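PDB 5MKW: DNA annealing helicase and endonuclease ZRANB3 from Homo sapiens, which anneals DNA strands as an ATP-dependent helicase and cuts DNA as an endonuclease at stalled replication forks, this piece being its HNH endonuclease domain. Local coordinates for residues Trp50-Gln58 / Leu95-Arg103. Numbering follows the deposited sequence.
Sequences WTSKLPLEQ and LCTVCHKER. With ZN (zinc ion), chain C.
One pair of the Cys4 zinc site of the HNH domain, C96 and C99, stands where strand 92-96 turns into helix 97-118, and W50 of the 3-10 segment 50-53 packs against C96. C20 and C23 complete the site. C96 is the N-cap of the helix: its SG accepts from C99 N, nearly straight at 171°. The same SG binds the zinc ion at 2.4 Å. C96 CB lies over one face of the W50 six-membered ring, 4.2 Å from its centroid, a CH-pi contact. C96 SG makes an oblique sulfur-aromatic contact, 4.6 Å from the same centroid. W50 is turned this way because its CG sits between the backbone N and the carbonyl carbon (chi1 60°). The ring edge meets T97 OG1 and V98 CG2, with W50 CE3 3.7 Å from V98 CG2. Without the indole, with an alanine in place of W50, C96 CB is likely to lose its aromatic cover and a gap to open beside V98 CG2. Further along, L54 CD2 touches both V98 CG2 and K101 CE, 3.6 Å from K101 CE. T97 OG1 touches L54 but hydrogen-bonds to H70 O. K101 NZ makes a weak hydrogen bond to Q58 OE1, whose position is less certain. At the helix start one sulfur takes both the zinc ion and an N-H, which probably helps to stabilise it as a thiolate, with the W50 ring packed beside it.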
loop_
_atom_site.group_PDB
_atom_site.type_symbol
_atom_site.label_atom_id
_atom_site.label_comp_id
_atom_site.label_asym_id
_atom_site.label_seq_id
_atom_site.Cartn_x
_atom_site.Cartn_y
_atom_site.Cartn_z
ATOM N N TRP A 50 -4.628 12.040 -2.286
ATOM C CA TRP A 50 -5.080 10.647 -2.533
ATOM C C TRP A 50 -5.256 9.837 -1.269
ATOM O O TRP A 50 -6.060 8.908 -1.234
ATOM C CB TRP A 50 -4.075 9.917 -3.456
ATOM C CG TRP A 50 -2.652 9.831 -2.882
ATOM C CD1 TRP A 50 -1.608 10.661 -3.154
ATOM C CD2 TRP A 50 -2.133 8.811 -2.046
ATOM N NE1 TRP A 50 -0.465 10.232 -2.503
ATOM C CE2 TRP A 50 -0.782 9.106 -1.798
ATOM C CE3 TRP A 50 -2.655 7.637 -1.532
ATOM C CZ2 TRP A 50 0.033 8.269 -1.052
ATOM C CZ3 TRP A 50 -1.883 6.885 -0.680
ATOM C CH2 TRP A 50 -0.539 7.169 -0.490
ATOM N N THR A 51 -4.530 10.189 -0.216
ATOM C CA THR A 51 -4.721 9.549 1.115
ATOM C C THR A 51 -6.156 9.737 1.730
ATOM O O THR A 51 -6.592 8.976 2.611
ATOM C CB THR A 51 -3.687 10.122 2.118
ATOM O OG1 THR A 51 -3.575 11.544 1.921
ATOM C CG2 THR A 51 -2.333 9.486 1.912
ATOM N N SER A 52 -6.898 10.710 1.223
ATOM C CA SER A 52 -8.251 10.959 1.729
ATOM C C SER A 52 -9.158 9.748 1.591
ATOM O O SER A 52 -10.175 9.631 2.300
ATOM C CB SER A 52 -8.894 12.123 0.988
ATOM O OG SER A 52 -9.181 11.765 -0.360
ATOM N N LYS A 53 -8.763 8.817 0.735
ATOM C CA LYS A 53 -9.531 7.613 0.519
ATOM C C LYS A 53 -9.188 6.457 1.453
ATOM O O LYS A 53 -9.824 5.435 1.404
ATOM C CB LYS A 53 -9.373 7.156 -0.918
ATOM C CG LYS A 53 -10.080 8.068 -1.896
ATOM C CD LYS A 53 -9.936 7.512 -3.311
ATOM C CE LYS A 53 -10.889 8.196 -4.286
ATOM N NZ LYS A 53 -11.210 7.285 -5.419
ATOM N N LEU A 54 -8.223 6.633 2.335
ATOM C CA LEU A 54 -7.861 5.584 3.286
ATOM C C LEU A 54 -8.891 5.513 4.412
ATOM O O LEU A 54 -9.558 6.496 4.673
ATOM C CB LEU A 54 -6.498 5.877 3.873
ATOM C CG LEU A 54 -5.335 5.717 2.874
ATOM C CD1 LEU A 54 -4.103 6.417 3.369
ATOM C CD2 LEU A 54 -5.080 4.230 2.595
ATOM N N PRO A 55 -8.966 4.374 5.125
ATOM C CA PRO A 55 -9.822 4.304 6.319
ATOM C C PRO A 55 -9.481 5.325 7.393
ATOM O O PRO A 55 -8.303 5.640 7.617
ATOM C CB PRO A 55 -9.580 2.867 6.863
ATOM C CG PRO A 55 -8.946 2.102 5.760
ATOM C CD PRO A 55 -8.192 3.140 4.931
ATOM N N LEU A 56 -10.524 5.865 8.021
ATOM C CA LEU A 56 -10.410 6.801 9.113
ATOM C C LEU A 56 -9.458 6.303 10.186
ATOM O O LEU A 56 -8.697 7.064 10.734
ATOM C CB LEU A 56 -11.778 7.068 9.713
ATOM C CG LEU A 56 -11.793 7.944 10.952
ATOM C CD1 LEU A 56 -11.208 9.329 10.672
ATOM C CD2 LEU A 56 -13.216 8.104 11.459
ATOM N N GLU A 57 -9.509 5.014 10.473
ATOM C CA GLU A 57 -8.645 4.418 11.477
ATOM C C GLU A 57 -7.161 4.633 11.093
ATOM O O GLU A 57 -6.315 5.008 11.904
ATOM C CB GLU A 57 -8.975 2.908 11.546
ATOM C CG GLU A 57 -8.073 2.072 12.453
ATOM C CD GLU A 57 -8.283 2.399 13.940
ATOM O OE1 GLU A 57 -9.414 2.799 14.323
ATOM O OE2 GLU A 57 -7.328 2.239 14.741
ATOM N N GLN A 58 -6.865 4.452 9.826
ATOM C CA GLN A 58 -5.479 4.553 9.381
ATOM C C GLN A 58 -5.059 6.001 9.365
ATOM O O GLN A 58 -3.962 6.355 9.809
ATOM C CB GLN A 58 -5.301 3.890 8.018
ATOM C CG GLN A 58 -3.860 3.924 7.572
ATOM C CD GLN A 58 -3.583 2.980 6.414
ATOM O OE1 GLN A 58 -4.295 2.007 6.238
ATOM N NE2 GLN A 58 -2.591 3.295 5.596
ATOM N N LEU A 95 2.995 -0.380 -4.481
ATOM C CA LEU A 95 1.643 0.175 -4.553
ATOM C C LEU A 95 1.483 1.194 -3.435
ATOM O O LEU A 95 1.894 0.941 -2.286
ATOM C CB LEU A 95 0.579 -0.926 -4.350
ATOM C CG LEU A 95 0.460 -2.087 -5.339
ATOM C CD1 LEU A 95 -0.716 -2.983 -4.969
ATOM C CD2 LEU A 95 0.300 -1.598 -6.764
ATOM N N CYS A 96 0.816 2.313 -3.713
ATOM C CA CYS A 96 0.363 3.156 -2.645
ATOM C C CYS A 96 -0.689 2.367 -1.823
ATOM O O CYS A 96 -1.245 1.331 -2.262
ATOM C CB CYS A 96 -0.246 4.469 -3.194
ATOM S SG CYS A 96 -1.857 4.290 -3.954
ATOM N N THR A 97 -0.969 2.850 -0.621
ATOM C CA THR A 97 -1.860 2.104 0.261
ATOM C C THR A 97 -3.318 2.105 -0.185
ATOM O O THR A 97 -4.034 1.193 0.124
ATOM C CB THR A 97 -1.698 2.547 1.716
ATOM O OG1 THR A 97 -1.562 3.978 1.774
ATOM C CG2 THR A 97 -0.432 1.863 2.292
ATOM N N VAL A 98 -3.733 3.087 -0.970
ATOM C CA VAL A 98 -5.074 3.124 -1.510
ATOM C C VAL A 98 -5.218 2.044 -2.604
ATOM O O VAL A 98 -6.134 1.242 -2.588
ATOM C CB VAL A 98 -5.428 4.526 -2.047
ATOM C CG1 VAL A 98 -6.687 4.492 -2.910
ATOM C CG2 VAL A 98 -5.610 5.516 -0.892
ATOM N N CYS A 99 -4.261 1.972 -3.499
ATOM C CA CYS A 99 -4.268 0.861 -4.467
ATOM C C CYS A 99 -4.126 -0.523 -3.806
ATOM O O CYS A 99 -4.690 -1.515 -4.258
ATOM C CB CYS A 99 -3.155 1.048 -5.487
ATOM S SG CYS A 99 -3.430 2.458 -6.616
ATOM N N HIS A 100 -3.294 -0.604 -2.793
ATOM C CA HIS A 100 -3.089 -1.856 -2.116
ATOM C C HIS A 100 -4.404 -2.332 -1.456
ATOM O O HIS A 100 -4.726 -3.508 -1.490
ATOM C CB HIS A 100 -2.019 -1.731 -1.080
ATOM C CG HIS A 100 -1.738 -3.002 -0.374
ATOM N ND1 HIS A 100 -1.875 -3.139 0.991
ATOM C CD2 HIS A 100 -1.223 -4.167 -0.825
ATOM C CE1 HIS A 100 -1.422 -4.322 1.349
ATOM N NE2 HIS A 100 -1.149 -5.008 0.254
ATOM N N LYS A 101 -5.114 -1.411 -0.810
ATOM C CA LYS A 101 -6.405 -1.742 -0.208
ATOM C C LYS A 101 -7.528 -2.123 -1.199
ATOM O O LYS A 101 -8.312 -3.042 -0.907
ATOM C CB LYS A 101 -6.856 -0.600 0.682
ATOM C CG LYS A 101 -6.079 -0.581 1.974
ATOM C CD LYS A 101 -6.527 0.548 2.843
ATOM C CE LYS A 101 -5.461 0.852 3.863
ATOM N NZ LYS A 101 -5.355 -0.234 4.852
ATOM N N GLU A 102 -7.592 -1.453 -2.355
ATOM C CA GLU A 102 -8.483 -1.894 -3.442
ATOM C C GLU A 102 -8.147 -3.317 -3.866
ATOM O O GLU A 102 -9.032 -4.143 -4.079
ATOM C CB GLU A 102 -8.395 -1.003 -4.663
ATOM C CG GLU A 102 -8.917 0.406 -4.479
ATOM C CD GLU A 102 -8.497 1.351 -5.628
ATOM O OE1 GLU A 102 -8.028 0.866 -6.675
ATOM O OE2 GLU A 102 -8.709 2.563 -5.515
ATOM N N ARG A 103 -6.865 -3.592 -4.041
ATOM C CA ARG A 103 -6.439 -4.930 -4.420
ATOM C C ARG A 103 -6.790 -5.997 -3.374
ATOM O O ARG A 103 -7.369 -7.043 -3.695
ATOM C CB ARG A 103 -4.941 -4.986 -4.680
ATOM C CG ARG A 103 -4.524 -6.428 -4.958
ATOM C CD ARG A 103 -3.520 -6.509 -6.033
ATOM N NE ARG A 103 -3.949 -5.834 -7.252
ATOM C CZ ARG A 103 -3.133 -5.665 -8.284
ATOM N NH1 ARG A 103 -1.933 -6.204 -8.228
ATOM N NH2 ARG A 103 -3.545 -5.046 -9.383
HETATM ZN ZN ZN C . -1.649 3.869 -6.263
#